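Putative NADPH:quinone reductase (Bacillus thuringiensis, PDB 3GMS) is of unconfirmed function but probably reduces quinones with NADPH, as a member of the medium-chain dehydrogenase/reductase superfamily. Local coordinates at residues 42-46 and 47-51; 79-82 and 83-87. One frame throughout, in Å; residues are numbered along the deposited sequence.

Contact 1. Residues 42-46 and 47-51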
ATOM      1  N   ARG A  42       7.572   8.240  -8.433  1.00 18.09           N
ATOM      2  CA  ARG A  42       6.702   7.821  -7.284  1.00 18.74           C
ATOM      3  C   ARG A  42       5.321   7.468  -7.831  1.00 19.91           C
ATOM      4  O   ARG A  42       4.851   8.159  -8.742  1.00 21.03           O
ATOM      5  CB  ARG A  42       6.469   8.936  -6.229  1.00 19.84           C
ATOM      6  CG  ARG A  42       7.628   9.897  -6.020  1.00 20.27           C
ATOM      7  CD  ARG A  42       7.521  11.050  -7.005  1.00 21.21           C
ATOM      8  NE  ARG A  42       8.565  12.085  -6.896  1.00 18.43           N
ATOM      9  CZ  ARG A  42       9.176  12.659  -7.935  1.00 19.21           C
ATOM     10  NH1 ARG A  42       8.950  12.282  -9.192  1.00 21.90           N
ATOM     11  NH2 ARG A  42      10.086  13.612  -7.707  1.00 23.29           N
ATOM     12  N   PRO A  43       4.642   6.472  -7.227  1.00 20.20           N
ATOM     13  CA  PRO A  43       3.259   6.209  -7.600  1.00 20.28           C
ATOM     14  C   PRO A  43       2.378   7.253  -6.914  1.00 21.68           C
ATOM     15  O   PRO A  43       2.777   7.868  -5.913  1.00 22.53           O
ATOM     16  CB  PRO A  43       3.015   4.820  -6.993  1.00 21.26           C
ATOM     17  CG  PRO A  43       3.742   4.907  -5.629  1.00 19.14           C
ATOM     18  CD  PRO A  43       5.052   5.686  -6.042  1.00 19.64           C
ATOM     19  N   ILE A  44       1.183   7.457  -7.459  1.00 21.96           N
ATOM     20  CA  ILE A  44       0.131   8.133  -6.732  1.00 21.96           C
ATOM     21  C   ILE A  44      -0.782   7.051  -6.172  1.00 22.85           C
ATOM     22  O   ILE A  44      -1.610   6.471  -6.879  1.00 24.00           O
ATOM     23  CB  ILE A  44      -0.643   9.123  -7.622  1.00 22.42           C
ATOM     24  CG1 ILE A  44       0.341  10.233  -8.070  1.00 22.87           C
ATOM     25  CG2 ILE A  44      -1.859   9.709  -6.819  1.00 22.86           C
ATOM     26  CD1 ILE A  44      -0.235  11.241  -9.102  1.00 24.22           C
ATOM     27  N   ASN A  45      -0.596   6.727  -4.904  1.00 22.21           N
ATOM     28  CA  ASN A  45      -1.479   5.748  -4.290  1.00 23.48           C
ATOM     29  C   ASN A  45      -2.717   6.444  -3.708  1.00 24.95           C
ATOM     30  O   ASN A  45      -2.598   7.509  -3.130  1.00 24.47           O
ATOM     31  CB  ASN A  45      -0.765   5.008  -3.144  1.00 23.33           C
ATOM     32  CG  ASN A  45       0.466   4.182  -3.615  1.00 23.83           C
ATOM     33  OD1 ASN A  45       0.453   3.596  -4.689  1.00 25.20           O
ATOM     34  ND2 ASN A  45       1.499   4.110  -2.772  1.00 24.96           N
ATOM     35  N   PRO A  46      -3.912   5.813  -3.812  1.00 27.21           N
ATOM     36  CA  PRO A  46      -5.053   6.330  -3.040  1.00 28.33           C
ATOM     37  C   PRO A  46      -4.715   6.641  -1.573  1.00 28.96           C
ATOM     38  O   PRO A  46      -5.224   7.632  -1.014  1.00 29.78           O
ATOM     39  CB  PRO A  46      -6.119   5.210  -3.189  1.00 29.56           C
ATOM     40  CG  PRO A  46      -5.863   4.652  -4.558  1.00 28.11           C
ATOM     41  CD  PRO A  46      -4.274   4.601  -4.561  1.00 28.62           C
ATOM     42  N   SER A  47      -3.827   5.870  -0.944  1.00 28.52           N
ATOM     43  CA  SER A  47      -3.435   6.139   0.437  1.00 28.08           C
ATOM     44  C   SER A  47      -2.531   7.376   0.624  1.00 26.83           C
ATOM     45  O   SER A  47      -2.401   7.905   1.742  1.00 27.88           O
ATOM     46  CB  SER A  47      -2.738   4.901   1.063  1.00 29.17           C
ATOM     47  OG  SER A  47      -1.614   4.545   0.276  1.00 32.23           O
ATOM     48  N   ASP A  48      -1.934   7.862  -0.456  1.00 24.67           N
ATOM     49  CA  ASP A  48      -1.186   9.136  -0.403  1.00 23.37           C
ATOM     50  C   ASP A  48      -2.180  10.306  -0.326  1.00 23.67           C
ATOM     51  O   ASP A  48      -1.823  11.395   0.128  1.00 24.36           O
ATOM     52  CB  ASP A  48      -0.353   9.383  -1.660  1.00 22.67           C
ATOM     53  CG  ASP A  48       0.773   8.410  -1.828  1.00 24.96           C
ATOM     54  OD1 ASP A  48       1.465   8.148  -0.827  1.00 24.99           O
ATOM     55  OD2 ASP A  48       1.011   7.964  -2.977  1.00 25.76           O
ATOM     56  N   LEU A  49      -3.379  10.117  -0.860  1.00 23.24           N
ATOM     57  CA  LEU A  49      -4.354  11.228  -0.880  1.00 23.44           C
ATOM     58  C   LEU A  49      -5.127  11.448   0.419  1.00 24.23           C
ATOM     59  O   LEU A  49      -5.553  12.577   0.723  1.00 24.75           O
ATOM     60  CB  LEU A  49      -5.345  11.051  -2.024  1.00 22.78           C
ATOM     61  CG  LEU A  49      -4.742  10.855  -3.404  1.00 22.45           C
ATOM     62  CD1 LEU A  49      -5.873  10.755  -4.440  1.00 25.41           C
ATOM     63  CD2 LEU A  49      -3.771  11.981  -3.717  1.00 22.63           C
ATOM     64  N   ILE A  50      -5.355  10.375   1.161  1.00 24.34           N
ATOM     65  CA  ILE A  50      -6.099  10.445   2.423  1.00 26.25           C
ATOM     66  C   ILE A  50      -5.554  11.530   3.392  1.00 26.21           C
ATOM     67  O   ILE A  50      -6.340  12.335   3.926  1.00 26.21           O
ATOM     68  CB  ILE A  50      -6.181   9.039   3.097  1.00 26.07           C
ATOM     69  CG1 ILE A  50      -6.953   8.074   2.188  1.00 28.46           C
ATOM     70  CG2 ILE A  50      -6.854   9.142   4.500  1.00 30.19           C
ATOM     71  CD1 ILE A  50      -7.085   6.645   2.753  1.00 33.57           C
ATOM     72  N   PRO A  51      -4.218  11.596   3.607  1.00 26.56           N
ATOM     73  CA  PRO A  51      -3.783  12.652   4.526  1.00 26.74           C
ATOM     74  C   PRO A  51      -4.077  14.076   4.039  1.00 27.43           C
ATOM     75  O   PRO A  51      -4.228  14.987   4.870  1.00 26.77           O
ATOM     76  CB  PRO A  51      -2.263  12.474   4.622  1.00 27.09           C
ATOM     77  CG  PRO A  51      -1.937  11.183   3.898  1.00 27.72           C
ATOM     78  CD  PRO A  51      -3.173  10.594   3.327  1.00 26.76           C
TER
HETATM   79  O   HOH W   1       0.973   5.601  -0.201  1.00 27.13           O
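Asn45 and Asp48 bond to each other twice around Pro46 and Ser47, in a type I turn that leads from strand 34-43 into the short helical segment 46-49. Asp48 N donates to Asn45 O (2.8 Å), from above the carbonyl plane. In return, Asn45 N reaches Asp48 OD2 at 2.8 Å, with an N-H...O angle of 160°. OD2 takes this bond on its anti side, 33° out of the carboxylate plane. The first torsion of Asp48 sets its CG beside its own backbone N (chi1 -67°), which brings the carboxylate back to Asn45 N. Pro46 and Ser47 are the two central residues of the turn, with Pro46 CB 3.3 Å from Ser47 N. Pro46 O accepts Leu49 N at 3.1 Å and continues the helical turn. Asp48 is buried, and both of its oxygens have partners: OD1 also takes Tyr68 N. The amide of Asn45 is held from elsewhere, ND2 by Glu69 and OD1 by Lys326. Ile44 and Leu49 both touch helix 310-318, and Ile44 CG2 lies 4.3 Å from Leu49 CD2. One water ties the polar ends together: it accepts from Asn45 ND2, donates to Asp48 OD1 at 2.7 Å and shares a hydrogen bond with Ser47 OG at 2.8 Å.

Contact 2. Residues 79-82 and 83-87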
ATOM      1  N   ALA A  79      27.364  12.899   7.667  1.00 38.51           N
ATOM      2  CA  ALA A  79      28.709  12.543   8.180  1.00 40.36           C
ATOM      3  C   ALA A  79      28.918  11.090   8.607  1.00 41.12           C
ATOM      4  O   ALA A  79      30.011  10.548   8.435  1.00 41.83           O
ATOM      5  CB  ALA A  79      29.137  13.516   9.313  1.00 40.39           C
ATOM      6  N   PHE A  80      27.891  10.458   9.167  1.00 42.01           N
ATOM      7  CA  PHE A  80      28.050   9.117   9.743  1.00 42.87           C
ATOM      8  C   PHE A  80      27.698   7.987   8.786  1.00 42.22           C
ATOM      9  O   PHE A  80      27.726   6.819   9.176  1.00 42.78           O
ATOM     10  CB  PHE A  80      27.186   8.948  11.005  1.00 43.38           C
ATOM     11  CG  PHE A  80      27.591   9.820  12.162  1.00 46.79           C
ATOM     12  CD1 PHE A  80      28.799  10.524  12.156  1.00 49.30           C
ATOM     13  CD2 PHE A  80      26.770   9.906  13.293  1.00 49.53           C
ATOM     14  CE1 PHE A  80      29.171  11.323  13.251  1.00 50.58           C
ATOM     15  CE2 PHE A  80      27.132  10.702  14.391  1.00 50.46           C
ATOM     16  CZ  PHE A  80      28.334  11.406  14.371  1.00 50.51           C
ATOM     17  N   VAL A  81      27.351   8.332   7.548  1.00 41.02           N
ATOM     18  CA  VAL A  81      26.868   7.357   6.577  1.00 40.25           C
ATOM     19  C   VAL A  81      27.973   7.021   5.586  1.00 40.48           C
ATOM     20  O   VAL A  81      28.755   7.899   5.191  1.00 39.97           O
ATOM     21  CB  VAL A  81      25.644   7.907   5.768  1.00 39.69           C
ATOM     22  CG1 VAL A  81      25.107   6.842   4.818  1.00 39.64           C
ATOM     23  CG2 VAL A  81      24.553   8.408   6.702  1.00 39.72           C
ATOM     24  N   SER A  82      28.013   5.757   5.174  1.00 41.13           N
ATOM     25  CA  SER A  82      28.960   5.294   4.164  1.00 42.12           C
ATOM     26  C   SER A  82      28.748   6.005   2.824  1.00 42.32           C
ATOM     27  O   SER A  82      27.624   6.026   2.286  1.00 41.95           O
ATOM     28  CB  SER A  82      28.840   3.789   3.986  1.00 42.20           C
ATOM     29  OG  SER A  82      29.716   3.362   2.966  1.00 46.13           O
ATOM     30  N   ARG A  83      29.829   6.575   2.282  1.00 41.50           N
ATOM     31  CA  ARG A  83      29.721   7.359   1.057  1.00 41.43           C
ATOM     32  C   ARG A  83      29.630   6.481  -0.189  1.00 40.88           C
ATOM     33  O   ARG A  83      29.355   6.985  -1.272  1.00 40.00           O
ATOM     34  CB  ARG A  83      30.820   8.425   0.963  1.00 41.42           C
ATOM     35  CG  ARG A  83      30.687   9.523   2.037  1.00 43.03           C
ATOM     36  CD  ARG A  83      31.587  10.731   1.791  1.00 45.23           C
ATOM     37  NE  ARG A  83      31.253  11.470   0.569  1.00 44.81           N
ATOM     38  CZ  ARG A  83      30.317  12.413   0.476  1.00 47.20           C
ATOM     39  NH1 ARG A  83      29.578  12.762   1.526  1.00 47.19           N
ATOM     40  NH2 ARG A  83      30.109  13.014  -0.685  1.00 47.96           N
ATOM     41  N   GLU A  84      29.834   5.167  -0.014  1.00 41.28           N
ATOM     42  CA  GLU A  84      29.633   4.160  -1.082  1.00 41.71           C
ATOM     43  C   GLU A  84      28.189   4.118  -1.539  1.00 40.72           C
ATOM     44  O   GLU A  84      27.889   3.606  -2.608  1.00 40.86           O
ATOM     45  CB  GLU A  84      29.968   2.741  -0.617  1.00 42.72           C
ATOM     46  CG  GLU A  84      31.051   2.609   0.442  1.00 46.94           C
ATOM     47  CD  GLU A  84      32.453   2.650  -0.125  1.00 51.59           C
ATOM     48  OE1 GLU A  84      33.348   2.013   0.488  1.00 54.65           O
ATOM     49  OE2 GLU A  84      32.667   3.317  -1.168  1.00 53.25           O
ATOM     50  N   LEU A  85      27.297   4.618  -0.691  1.00 39.51           N
ATOM     51  CA  LEU A  85      25.885   4.684  -1.003  1.00 38.27           C
ATOM     52  C   LEU A  85      25.607   5.678  -2.114  1.00 36.49           C
ATOM     53  O   LEU A  85      24.623   5.538  -2.823  1.00 36.05           O
ATOM     54  CB  LEU A  85      25.103   5.073   0.250  1.00 38.37           C
ATOM     55  CG  LEU A  85      23.699   4.506   0.456  1.00 40.51           C
ATOM     56  CD1 LEU A  85      23.638   2.979   0.416  1.00 42.60           C
ATOM     57  CD2 LEU A  85      23.142   5.011   1.793  1.00 39.83           C
ATOM     58  N   ILE A  86      26.456   6.692  -2.268  1.00 34.93           N
ATOM     59  CA  ILE A  86      26.220   7.687  -3.306  1.00 34.30           C
ATOM     60  C   ILE A  86      26.185   7.028  -4.687  1.00 33.88           C
ATOM     61  O   ILE A  86      27.035   6.206  -5.006  1.00 33.83           O
ATOM     62  CB  ILE A  86      27.235   8.860  -3.251  1.00 33.96           C
ATOM     63  CG1 ILE A  86      26.996   9.664  -1.969  1.00 34.06           C
ATOM     64  CG2 ILE A  86      27.084   9.747  -4.470  1.00 33.52           C
ATOM     65  CD1 ILE A  86      28.143  10.524  -1.559  1.00 32.91           C
ATOM     66  N   GLY A  87      25.180   7.367  -5.493  1.00 32.72           N
ATOM     67  CA  GLY A  87      25.045   6.747  -6.798  1.00 31.35           C
ATOM     68  C   GLY A  87      24.111   5.552  -6.846  1.00 30.42           C
ATOM     69  O   GLY A  87      23.706   5.150  -7.935  1.00 30.43           O
TER
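Ser82 meets Glu84 and Leu85 through its hydroxyl and its carbonyl. Ser82 OG accepts a weak bond from Glu84 N at 3.5 Å, the pattern of an ST turn, weakly made. With OG anti to the backbone N of Ser82 (chi1 177°), the hydroxyl points forward to Glu84 N. Ser82 OG also comes within 3.0 Å of Glu84 CG, the second methylene of that chain. Ser82 O accepts Leu85 N in a second weak bond of 3.3 Å. Beside this polar pair, Val81 CG1 touches Leu85 CD2 at 4.0 Å. Both side chains also touch Val35 of strand 34-43. Further along, Ile86 N bonds to Arg83 O at 3.1 Å and carries the turn forward. The Arg83 chain is bent, and Ile86 CD1 lies 3.3 Å above the guanidinium plane, toward its rim. Arg83 NH1 bonds to Asn76, and Glu84 O takes Lys88 NZ. Gly87 closes the turn at a positive phi (95°) and pairs through its backbone with Val74. The arrangement is a surface 3-10 turn in the connection between antiparallel strands 71-77 and 89-92 of the GroES-like domain.

Overall arrangement
Both contacts belong to the GroES-like part of the chain and follow one another along it. Their centres lie 30 Å apart, and their nearest atoms about 16 Å, so they do not touch. Contact 1 is buried, and its centre lies about 9 Å from the centre of the chain. Contact 2 is on the surface, its centre about 29 Å from the same point. They share strand 34-43: contact 1 lies at its end, while contact 2 packs on Val35 near its beginning. Each is a tight turn with partners elsewhere in the chain, but the chemistry differs. The buried turn uses a carboxylate, an amide and a water. The exposed turn has two weak bonds made by Ser82 and a small apolar patch.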